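PDB 3FIQ: odorant-binding protein 1F from Rattus norvegicus, which binds a wide variety of chemical odorants in the nasal epithelium as a small, secreted member of the lipocalin family. Local coordinates for residues E11-W16 with K93-I98; R17-A23 with N145-V150; R36-H41 with I53-K58. All coordinates share one frame; numbering follows the deposited sequence.

Interaction 1 (E11-W16 with K93-I98)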
loop_
_atom_site.group_PDB
_atom_site.type_symbol
_atom_site.label_atom_id
_atom_site.label_comp_id
_atom_site.label_asym_id
_atom_site.label_seq_id
_atom_site.Cartn_x
_atom_site.Cartn_y
_atom_site.Cartn_z
ATOM N N GLU A 11 -9.795 -13.496 2.458
ATOM C CA GLU A 11 -8.375 -13.170 2.624
ATOM C C GLU A 11 -8.152 -11.754 3.141
ATOM O O GLU A 11 -7.333 -11.501 4.060
ATOM C CB GLU A 11 -7.597 -13.343 1.330
ATOM C CG GLU A 11 -7.354 -14.829 0.971
ATOM C CD GLU A 11 -6.886 -15.067 -0.427
ATOM O OE1 GLU A 11 -7.152 -14.283 -1.334
ATOM O OE2 GLU A 11 -6.266 -16.116 -0.653
ATOM N N VAL A 12 -8.901 -10.828 2.581
ATOM C CA VAL A 12 -8.576 -9.434 2.887
ATOM C C VAL A 12 -9.411 -8.722 3.952
ATOM O O VAL A 12 -8.902 -7.789 4.552
ATOM C CB VAL A 12 -8.529 -8.562 1.639
ATOM C CG1 VAL A 12 -7.648 -9.129 0.589
ATOM C CG2 VAL A 12 -9.813 -8.423 1.138
ATOM N N ASN A 13 -10.629 -9.136 4.249
ATOM C CA ASN A 13 -11.503 -8.355 5.053
ATOM C C ASN A 13 -11.019 -8.289 6.489
ATOM O O ASN A 13 -10.785 -9.304 7.121
ATOM C CB ASN A 13 -12.923 -8.882 4.970
ATOM C CG ASN A 13 -13.589 -8.509 3.667
ATOM O OD1 ASN A 13 -12.966 -8.012 2.768
ATOM N ND2 ASN A 13 -14.833 -8.872 3.544
ATOM N N GLY A 14 -10.824 -7.102 7.014
ATOM C CA GLY A 14 -10.367 -6.958 8.381
ATOM C C GLY A 14 -9.385 -5.822 8.530
ATOM O O GLY A 14 -9.185 -5.072 7.565
ATOM N N ASP A 15 -8.761 -5.736 9.702
ATOM C CA ASP A 15 -7.805 -4.675 9.960
ATOM C C ASP A 15 -6.452 -5.046 9.367
ATOM O O ASP A 15 -6.034 -6.205 9.388
ATOM C CB ASP A 15 -7.663 -4.533 11.466
ATOM C CG ASP A 15 -8.875 -3.930 12.155
ATOM O OD1 ASP A 15 -9.741 -3.301 11.555
ATOM O OD2 ASP A 15 -8.907 -4.066 13.417
ATOM N N TRP A 16 -5.748 -4.014 8.892
ATOM C CA TRP A 16 -4.414 -4.135 8.307
ATOM C C TRP A 16 -3.673 -2.898 8.696
ATOM O O TRP A 16 -4.249 -1.855 8.955
ATOM C CB TRP A 16 -4.460 -4.189 6.771
ATOM C CG TRP A 16 -4.999 -5.482 6.222
ATOM C CD1 TRP A 16 -6.303 -5.762 6.047
ATOM C CD2 TRP A 16 -4.272 -6.654 5.848
ATOM N NE1 TRP A 16 -6.433 -7.021 5.570
ATOM C CE2 TRP A 16 -5.191 -7.594 5.451
ATOM C CE3 TRP A 16 -2.915 -6.967 5.764
ATOM C CZ2 TRP A 16 -4.829 -8.869 4.971
ATOM C CZ3 TRP A 16 -2.554 -8.191 5.299
ATOM C CH2 TRP A 16 -3.487 -9.138 4.909
ATOM N N LYS A 93 1.338 -12.535 -1.506
ATOM C CA LYS A 93 0.423 -12.567 -0.383
ATOM C C LYS A 93 0.604 -13.854 0.431
ATOM O O LYS A 93 0.840 -14.933 -0.135
ATOM C CB LYS A 93 -1.039 -12.416 -0.763
ATOM C CG LYS A 93 -1.579 -13.368 -1.757
ATOM C CD LYS A 93 -3.129 -13.455 -1.783
ATOM C CE LYS A 93 -3.460 -14.824 -2.382
ATOM N NZ LYS A 93 -4.818 -15.019 -2.822
ATOM N N THR A 94 0.460 -13.687 1.744
ATOM C CA THR A 94 0.383 -14.757 2.731
ATOM C C THR A 94 -0.820 -14.410 3.582
ATOM O O THR A 94 -1.502 -13.390 3.339
ATOM C CB THR A 94 1.618 -14.817 3.597
ATOM O OG1 THR A 94 1.663 -13.675 4.480
ATOM C CG2 THR A 94 2.860 -14.793 2.774
ATOM N N ASP A 95 -1.126 -15.235 4.582
ATOM C CA ASP A 95 -2.321 -14.932 5.370
ATOM C C ASP A 95 -2.181 -13.624 6.149
ATOM O O ASP A 95 -3.195 -12.961 6.415
ATOM C CB ASP A 95 -2.728 -16.081 6.304
ATOM C CG ASP A 95 -1.709 -16.341 7.364
ATOM O OD1 ASP A 95 -0.639 -16.854 7.006
ATOM O OD2 ASP A 95 -1.975 -16.037 8.555
ATOM N N ASP A 96 -0.952 -13.222 6.483
ATOM C CA ASP A 96 -0.798 -12.029 7.326
ATOM C C ASP A 96 0.067 -10.906 6.754
ATOM O O ASP A 96 0.263 -9.912 7.418
ATOM C CB ASP A 96 -0.355 -12.392 8.755
ATOM C CG ASP A 96 0.921 -13.126 8.773
ATOM O OD1 ASP A 96 1.571 -13.143 7.729
ATOM O OD2 ASP A 96 1.282 -13.690 9.818
ATOM N N ILE A 97 0.470 -11.019 5.492
ATOM C CA ILE A 97 1.301 -10.024 4.814
ATOM C C ILE A 97 0.859 -9.967 3.358
ATOM O O ILE A 97 0.718 -10.992 2.728
ATOM C CB ILE A 97 2.796 -10.383 4.890
ATOM C CG1 ILE A 97 3.310 -10.388 6.337
ATOM C CG2 ILE A 97 3.574 -9.481 3.962
ATOM C CD1 ILE A 97 3.371 -9.017 6.954
ATOM N N ILE A 98 0.666 -8.770 2.817
ATOM C CA ILE A 98 0.437 -8.503 1.403
ATOM C C ILE A 98 1.412 -7.492 0.915
ATOM O O ILE A 98 1.574 -6.444 1.559
ATOM C CB ILE A 98 -0.999 -8.040 1.133
ATOM C CG1 ILE A 98 -1.958 -9.151 1.540
ATOM C CG2 ILE A 98 -1.185 -7.696 -0.363
ATOM C CD1 ILE A 98 -3.438 -8.775 1.390
HETATM O O HOH W 1 -5.349 -12.981 4.613
#
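Trp16, the tryptophan of the Gly-X-Trp signature that begins the first strand of the lipocalin barrel, sets the outer corner of its six-membered ring against Ile98 in strand 97-105. The indole, swung toward Ile98 by a CG beside the backbone N (chi1 -72°), meets it at about a right angle, Ile98 CD1 lying 3.5 Å from Trp16 CH2 with Ile98 CG1 close behind. Backbone borders the ring too: Ile97 N sits at its edge, near the plane and 4.1 Å from Trp16 CZ3, while Asp95 O and Asp96 O approach obliquely. On its pyrrole side Trp16 NE1 donates to Val12 O over 2.8 Å (N-H...O 161°), close to the indole plane, which fixes the ring's rotation. A broad apolar surface with a single N-H therefore suits this buried place between helix 9-12 and the barrel wall, where Lys120 adds a cation-pi contact. Gly14 belongs to the same signature for a backbone reason: at its phi of 142° a side chain would jam against the carbonyl oxygen of Asn13. Nearer the surface, the extended chains of Glu11 and Lys93 cross in a salt bridge, Lys93 NZ lying 2.8 Å from Glu11 OE2 and 2.9 Å from Glu11 OE1, each weak as a hydrogen bond. Lys93 NZ is more firmly held by Asp6 O, and Glu11 OE1 also receives Ser8 N. One water bridges Glu11 O and Asp95 O.

Interaction 2 (R17-A23 with N145-V150)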
loop_
_atom_site.group_PDB
_atom_site.type_symbol
_atom_site.label_atom_id
_atom_site.label_comp_id
_atom_site.label_asym_id
_atom_site.label_seq_id
_atom_site.Cartn_x
_atom_site.Cartn_y
_atom_site.Cartn_z
ATOM N N ARG A 17 -2.361 -3.005 8.712
ATOM C CA ARG A 17 -1.494 -1.875 8.946
ATOM C C ARG A 17 -0.418 -1.856 7.914
ATOM O O ARG A 17 -0.159 -2.832 7.219
ATOM C CB ARG A 17 -0.776 -2.015 10.319
ATOM C CG ARG A 17 0.190 -3.209 10.429
ATOM C CD ARG A 17 0.624 -3.524 11.871
ATOM N NE ARG A 17 1.333 -2.428 12.456
ATOM C CZ ARG A 17 1.550 -2.199 13.750
ATOM N NH1 ARG A 17 1.142 -3.053 14.684
ATOM N NH2 ARG A 17 2.208 -1.089 14.111
ATOM N N THR A 18 0.209 -0.694 7.758
ATOM C CA THR A 18 1.327 -0.567 6.831
ATOM C C THR A 18 2.608 -0.764 7.571
ATOM O O THR A 18 2.926 -0.019 8.526
ATOM C CB THR A 18 1.342 0.792 6.193
ATOM O OG1 THR A 18 0.118 1.034 5.508
ATOM C CG2 THR A 18 2.493 0.903 5.160
ATOM N N LEU A 19 3.418 -1.699 7.070
ATOM C CA LEU A 19 4.745 -1.942 7.634
ATOM C C LEU A 19 5.850 -1.174 6.951
ATOM O O LEU A 19 6.655 -0.522 7.624
ATOM C CB LEU A 19 5.072 -3.437 7.600
ATOM C CG LEU A 19 4.108 -4.374 8.333
ATOM C CD1 LEU A 19 4.669 -5.794 8.395
ATOM C CD2 LEU A 19 3.874 -3.891 9.718
ATOM N N TYR A 20 5.897 -1.216 5.600
ATOM C CA TYR A 20 6.918 -0.553 4.846
ATOM C C TYR A 20 6.301 0.016 3.593
ATOM O O TYR A 20 5.352 -0.545 3.051
ATOM C CB TYR A 20 8.025 -1.527 4.392
ATOM C CG TYR A 20 8.870 -2.094 5.519
ATOM C CD1 TYR A 20 10.017 -1.422 5.927
ATOM C CD2 TYR A 20 8.515 -3.253 6.152
ATOM C CE1 TYR A 20 10.757 -1.922 7.010
ATOM C CE2 TYR A 20 9.229 -3.722 7.244
ATOM C CZ TYR A 20 10.368 -3.107 7.612
ATOM O OH TYR A 20 11.064 -3.614 8.696
ATOM N N ILE A 21 6.863 1.138 3.117
ATOM C CA ILE A 21 6.549 1.609 1.771
ATOM C C ILE A 21 7.845 1.970 1.092
ATOM O O ILE A 21 8.665 2.645 1.673
ATOM C CB ILE A 21 5.653 2.876 1.789
ATOM C CG1 ILE A 21 4.442 2.725 2.664
ATOM C CG2 ILE A 21 5.247 3.266 0.406
ATOM C CD1 ILE A 21 3.608 3.993 2.811
ATOM N N VAL A 22 8.035 1.583 -0.177
ATOM C CA VAL A 22 9.209 2.037 -0.901
ATOM C C VAL A 22 8.752 2.608 -2.240
ATOM O O VAL A 22 7.792 2.114 -2.829
ATOM C CB VAL A 22 10.202 0.957 -1.048
ATOM C CG1 VAL A 22 9.712 -0.123 -1.865
ATOM C CG2 VAL A 22 11.557 1.512 -1.592
ATOM N N ALA A 23 9.345 3.690 -2.715
ATOM C CA ALA A 23 8.855 4.320 -3.939
ATOM C C ALA A 23 10.025 4.985 -4.665
ATOM O O ALA A 23 11.027 5.253 -4.037
ATOM C CB ALA A 23 7.792 5.347 -3.665
ATOM N N ASN A 145 15.170 4.294 -0.601
ATOM C CA ASN A 145 13.986 5.086 -0.278
ATOM C C ASN A 145 12.995 4.441 0.646
ATOM O O ASN A 145 11.925 4.981 0.890
ATOM C CB ASN A 145 13.276 5.528 -1.543
ATOM C CG ASN A 145 14.130 6.401 -2.432
ATOM O OD1 ASN A 145 15.159 6.884 -2.036
ATOM N ND2 ASN A 145 13.669 6.599 -3.643
ATOM N N THR A 146 13.346 3.278 1.168
ATOM C CA THR A 146 12.415 2.512 1.974
ATOM C C THR A 146 12.041 3.189 3.273
ATOM O O THR A 146 12.907 3.697 3.973
ATOM C CB THR A 146 13.034 1.190 2.361
ATOM O OG1 THR A 146 13.281 0.425 1.166
ATOM C CG2 THR A 146 12.122 0.335 3.232
ATOM N N GLN A 147 10.728 3.234 3.554
ATOM C CA GLN A 147 10.199 3.825 4.788
ATOM C C GLN A 147 9.565 2.742 5.635
ATOM O O GLN A 147 8.739 1.981 5.173
ATOM C CB GLN A 147 9.047 4.796 4.401
ATOM C CG GLN A 147 9.411 5.821 3.388
ATOM C CD GLN A 147 10.407 6.876 3.879
ATOM O OE1 GLN A 147 10.199 7.480 4.914
ATOM N NE2 GLN A 147 11.519 7.084 3.110
ATOM N N HIS A 148 10.009 2.629 6.886
ATOM C CA HIS A 148 9.433 1.773 7.888
ATOM C C HIS A 148 8.438 2.599 8.645
ATOM O O HIS A 148 8.805 3.572 9.303
ATOM C CB HIS A 148 10.537 1.340 8.808
ATOM C CG HIS A 148 10.138 0.370 9.868
ATOM N ND1 HIS A 148 10.764 0.357 11.094
ATOM C CD2 HIS A 148 9.265 -0.664 9.877
ATOM C CE1 HIS A 148 10.256 -0.613 11.839
ATOM N NE2 HIS A 148 9.369 -1.284 11.108
ATOM N N LEU A 149 7.177 2.254 8.561
ATOM C CA LEU A 149 6.107 3.037 9.156
ATOM C C LEU A 149 5.738 2.633 10.576
ATOM O O LEU A 149 5.037 3.410 11.273
ATOM C CB LEU A 149 4.840 3.057 8.274
ATOM C CG LEU A 149 4.780 4.212 7.254
ATOM C CD1 LEU A 149 5.967 4.174 6.293
ATOM C CD2 LEU A 149 3.514 4.203 6.495
ATOM N N VAL A 150 6.130 1.461 11.037
ATOM C CA VAL A 150 5.666 0.986 12.331
ATOM C C VAL A 150 5.907 1.950 13.481
ATOM O O VAL A 150 4.980 2.205 14.291
ATOM C CB VAL A 150 6.225 -0.401 12.622
ATOM C CG1 VAL A 150 5.915 -0.819 14.056
ATOM C CG2 VAL A 150 5.674 -1.389 11.607
#
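His148 turns its imidazole back toward strand 14-23 by setting CG opposite the backbone N (chi1 -176°), whereas Tyr20 keeps CG beside its own N (chi1 -67°), and the phenol and imidazole come together on one side of the sheet. Their planes are only 19° apart, but the rings are slid past each other with centroids 4.7 Å apart: His148 CD2 lies over a face of Tyr20, and Tyr20 OH over a face of His148. Leu19 O stands at the imidazole edge, 3.5 Å from His148 CD2. Helix 126-138 also touches the phenol, through Lys129 and Leu132, so an alanine at Tyr20 would probably open a gap between sheet and helix and let the His148 ring turn. The backbones pair antiparallel, strand 147-148 adding to the first barrel strand after the helix, as in other lipocalins. Ile21 and Gln147 form the hydrogen-bonded pair, with both N...O distances 2.9 Å, and Leu149 N donates to Leu19 O at 3.0 Å. On the face away from Tyr20, methyl groups fit together, Leu149 CD2 lying 3.7 Å from both Ile21 CD1 and Thr18 CG2. Beyond the pairing, Asn145 ND2 donates to Ala23 O at 3.0 Å, with donor and acceptor groups in each other's planes. Gln147 folds back so that NE2 bonds Asn145 O, while OE1 accepts from Arg36.

Interaction 3 (R36-H41 with I53-K58)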
loop_
_atom_site.group_PDB
_atom_site.type_symbol
_atom_site.label_atom_id
_atom_site.label_comp_id
_atom_site.label_asym_id
_atom_site.label_seq_id
_atom_site.Cartn_x
_atom_site.Cartn_y
_atom_site.Cartn_z
ATOM N N ARG A 36 2.048 8.378 1.782
ATOM C CA ARG A 36 2.494 7.723 3.038
ATOM C C ARG A 36 1.252 7.298 3.807
ATOM O O ARG A 36 0.840 7.941 4.776
ATOM C CB ARG A 36 3.341 8.633 3.879
ATOM C CG ARG A 36 4.009 7.974 5.061
ATOM C CD ARG A 36 4.813 8.921 5.842
ATOM N NE ARG A 36 5.478 8.282 7.011
ATOM C CZ ARG A 36 6.708 7.737 6.994
ATOM N NH1 ARG A 36 7.463 7.714 5.899
ATOM N NH2 ARG A 36 7.232 7.289 8.168
ATOM N N ALA A 37 0.707 6.163 3.378
ATOM C CA ALA A 37 -0.579 5.698 3.864
ATOM C C ALA A 37 -0.396 4.657 4.928
ATOM O O ALA A 37 0.254 3.600 4.679
ATOM C CB ALA A 37 -1.316 5.046 2.744
ATOM N N TYR A 38 -0.964 4.955 6.093
ATOM C CA TYR A 38 -0.951 4.034 7.259
ATOM C C TYR A 38 -2.284 3.260 7.205
ATOM O O TYR A 38 -3.344 3.786 7.585
ATOM C CB TYR A 38 -0.860 4.785 8.546
ATOM C CG TYR A 38 0.447 5.516 8.809
ATOM C CD1 TYR A 38 0.699 6.783 8.255
ATOM C CD2 TYR A 38 1.448 4.932 9.601
ATOM C CE1 TYR A 38 1.947 7.433 8.516
ATOM C CE2 TYR A 38 2.636 5.567 9.856
ATOM C CZ TYR A 38 2.880 6.821 9.302
ATOM O OH TYR A 38 4.059 7.492 9.564
ATOM N N PHE A 39 -2.243 2.039 6.657
ATOM C CA PHE A 39 -3.503 1.288 6.492
ATOM C C PHE A 39 -4.156 1.109 7.832
ATOM O O PHE A 39 -3.500 1.016 8.872
ATOM C CB PHE A 39 -3.216 -0.096 5.871
ATOM C CG PHE A 39 -3.197 -0.078 4.322
ATOM C CD1 PHE A 39 -2.776 1.017 3.593
ATOM C CD2 PHE A 39 -3.550 -1.200 3.619
ATOM C CE1 PHE A 39 -2.773 1.009 2.168
ATOM C CE2 PHE A 39 -3.518 -1.200 2.219
ATOM C CZ PHE A 39 -3.116 -0.121 1.513
ATOM N N GLN A 40 -5.480 1.036 7.776
ATOM C CA GLN A 40 -6.301 0.628 8.900
ATOM C C GLN A 40 -7.169 -0.581 8.620
ATOM O O GLN A 40 -7.348 -1.449 9.495
ATOM C CB GLN A 40 -7.137 1.836 9.333
ATOM C CG GLN A 40 -7.979 1.560 10.591
ATOM C CD GLN A 40 -8.649 2.821 11.071
ATOM O OE1 GLN A 40 -9.821 3.093 10.743
ATOM N NE2 GLN A 40 -7.913 3.592 11.826
ATOM N N HIS A 41 -7.808 -0.644 7.447
ATOM C CA HIS A 41 -8.812 -1.677 7.197
ATOM C C HIS A 41 -9.019 -1.866 5.735
ATOM O O HIS A 41 -8.881 -0.911 4.962
ATOM C CB HIS A 41 -10.157 -1.229 7.850
ATOM C CG HIS A 41 -11.197 -2.300 7.991
ATOM N ND1 HIS A 41 -12.123 -2.556 6.997
ATOM C CD2 HIS A 41 -11.442 -3.215 8.985
ATOM C CE1 HIS A 41 -12.894 -3.575 7.382
ATOM N NE2 HIS A 41 -12.533 -3.960 8.580
ATOM N N ILE A 53 -10.490 0.578 1.029
ATOM C CA ILE A 53 -9.338 0.638 1.905
ATOM C C ILE A 53 -9.445 1.906 2.730
ATOM O O ILE A 53 -9.541 2.979 2.197
ATOM C CB ILE A 53 -8.042 0.622 1.084
ATOM C CG1 ILE A 53 -7.942 -0.646 0.221
ATOM C CG2 ILE A 53 -6.859 0.766 2.031
ATOM C CD1 ILE A 53 -6.704 -0.627 -0.682
ATOM N N ILE A 54 -9.391 1.761 4.058
ATOM C CA ILE A 54 -9.386 2.912 4.971
ATOM C C ILE A 54 -7.941 3.028 5.448
ATOM O O ILE A 54 -7.304 2.018 5.839
ATOM C CB ILE A 54 -10.319 2.699 6.162
ATOM C CG1 ILE A 54 -11.756 2.632 5.642
ATOM C CG2 ILE A 54 -10.154 3.839 7.184
ATOM C CD1 ILE A 54 -12.783 2.190 6.706
ATOM N N PHE A 55 -7.401 4.237 5.397
ATOM C CA PHE A 55 -6.031 4.505 5.831
ATOM C C PHE A 55 -5.929 5.897 6.406
ATOM O O PHE A 55 -6.819 6.718 6.212
ATOM C CB PHE A 55 -5.046 4.356 4.660
ATOM C CG PHE A 55 -5.224 5.298 3.523
ATOM C CD1 PHE A 55 -6.022 4.934 2.449
ATOM C CD2 PHE A 55 -4.516 6.500 3.440
ATOM C CE1 PHE A 55 -6.158 5.817 1.334
ATOM C CE2 PHE A 55 -4.603 7.301 2.318
ATOM C CZ PHE A 55 -5.448 6.988 1.279
ATOM N N ASN A 56 -4.902 6.119 7.183
ATOM C CA ASN A 56 -4.607 7.447 7.695
ATOM C C ASN A 56 -3.376 8.000 7.048
ATOM O O ASN A 56 -2.446 7.279 6.708
ATOM C CB ASN A 56 -4.432 7.456 9.250
ATOM C CG ASN A 56 -5.752 7.382 9.927
ATOM O OD1 ASN A 56 -6.467 8.409 10.020
ATOM N ND2 ASN A 56 -6.129 6.208 10.328
ATOM N N VAL A 57 -3.307 9.337 6.985
ATOM C CA VAL A 57 -2.066 10.039 6.735
ATOM C C VAL A 57 -1.913 10.927 7.927
ATOM O O VAL A 57 -2.881 11.290 8.570
ATOM C CB VAL A 57 -2.037 10.877 5.393
ATOM C CG1 VAL A 57 -2.139 9.969 4.201
ATOM C CG2 VAL A 57 -3.036 12.006 5.388
ATOM N N LYS A 58 -0.691 11.236 8.296
ATOM C CA LYS A 58 -0.473 12.123 9.388
ATOM C C LYS A 58 -0.369 13.510 8.824
ATOM O O LYS A 58 0.361 13.737 7.848
ATOM C CB LYS A 58 0.803 11.791 10.125
ATOM C CG LYS A 58 0.865 10.475 10.778
ATOM C CD LYS A 58 -0.128 10.280 11.888
ATOM C CE LYS A 58 -0.202 11.452 12.898
ATOM N NZ LYS A 58 0.787 11.486 14.062
HETATM O O HOH W 2 1.390 10.188 6.521
#
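One face of the Phe39 ring carries the methyl CG2 of Ile53, a CH-pi contact 3.9 Å from the ring centroid and 13° off its normal; Phe55 CB meets the same ring obliquely. The Phe55 ring in turn receives Ala37 CB, 3.6 Å from Phe55 CD2, and packs against His66 and, edge to face, against Tyr82. It leans toward Ala37 because its CG stands between the backbone N and the carbonyl carbon (chi1 63°), and the small alanine methyl fits beside it. On the opposite side of the sheet, the Tyr38 ring has Asn56 O at its edge, in plane, while Lys58 CG comes in obliquely 3.9 Å from Tyr38 CE1; the phenol hydroxyl is tied to Thr152 OG1.

The contact lies in the antiparallel hairpin of strands 38-44 and 50-59, part of the lipocalin barrel wall. Phe39 also touches Leu116 and Ala118 of strand 111-119, which is not its neighbour in the sheet, consistent with the face of Phe39 and Phe55 being the barrel interior. Tyr38 and Asn56 form a hydrogen-bonded pair, with both N...O distances 2.8 Å. The register then slips in a classic beta bulge: Gln40 N at 2.8 Å and His41 N at 3.2 Å both donate to Ile54 O, from the same face of its carbonyl plane, with Gln40 bent to a psi of -43°. His41 O accepts from Ile54 N at 2.9 Å, resuming the pairing. Gln40 NE2 bonds Asn156 OD1. At the other end a water spans Arg36 O and Lys58 N.

How the interactions relate
Interactions 1 and 2 share strand 14-23, and interaction 3 joins its neighbour 38-44 to the next strand, so all three involve one curled antiparallel sheet. Interaction 1 works mainly through side chains at a barrel end, a buried indole beside a more exposed salt bridge; interactions 2 and 3 rest on antiparallel backbone pairing, the former with a ring pair on the outer, helix-covered side, the latter with phenylalanines probably facing inward. Contacts between them are direct: Ile97 CD1 packs on Leu19 CD1, Trp16 N probably bonds Gln40 O at the bulge, and Thr18 OG1 probably bonds both Ala37 O and Phe39 N.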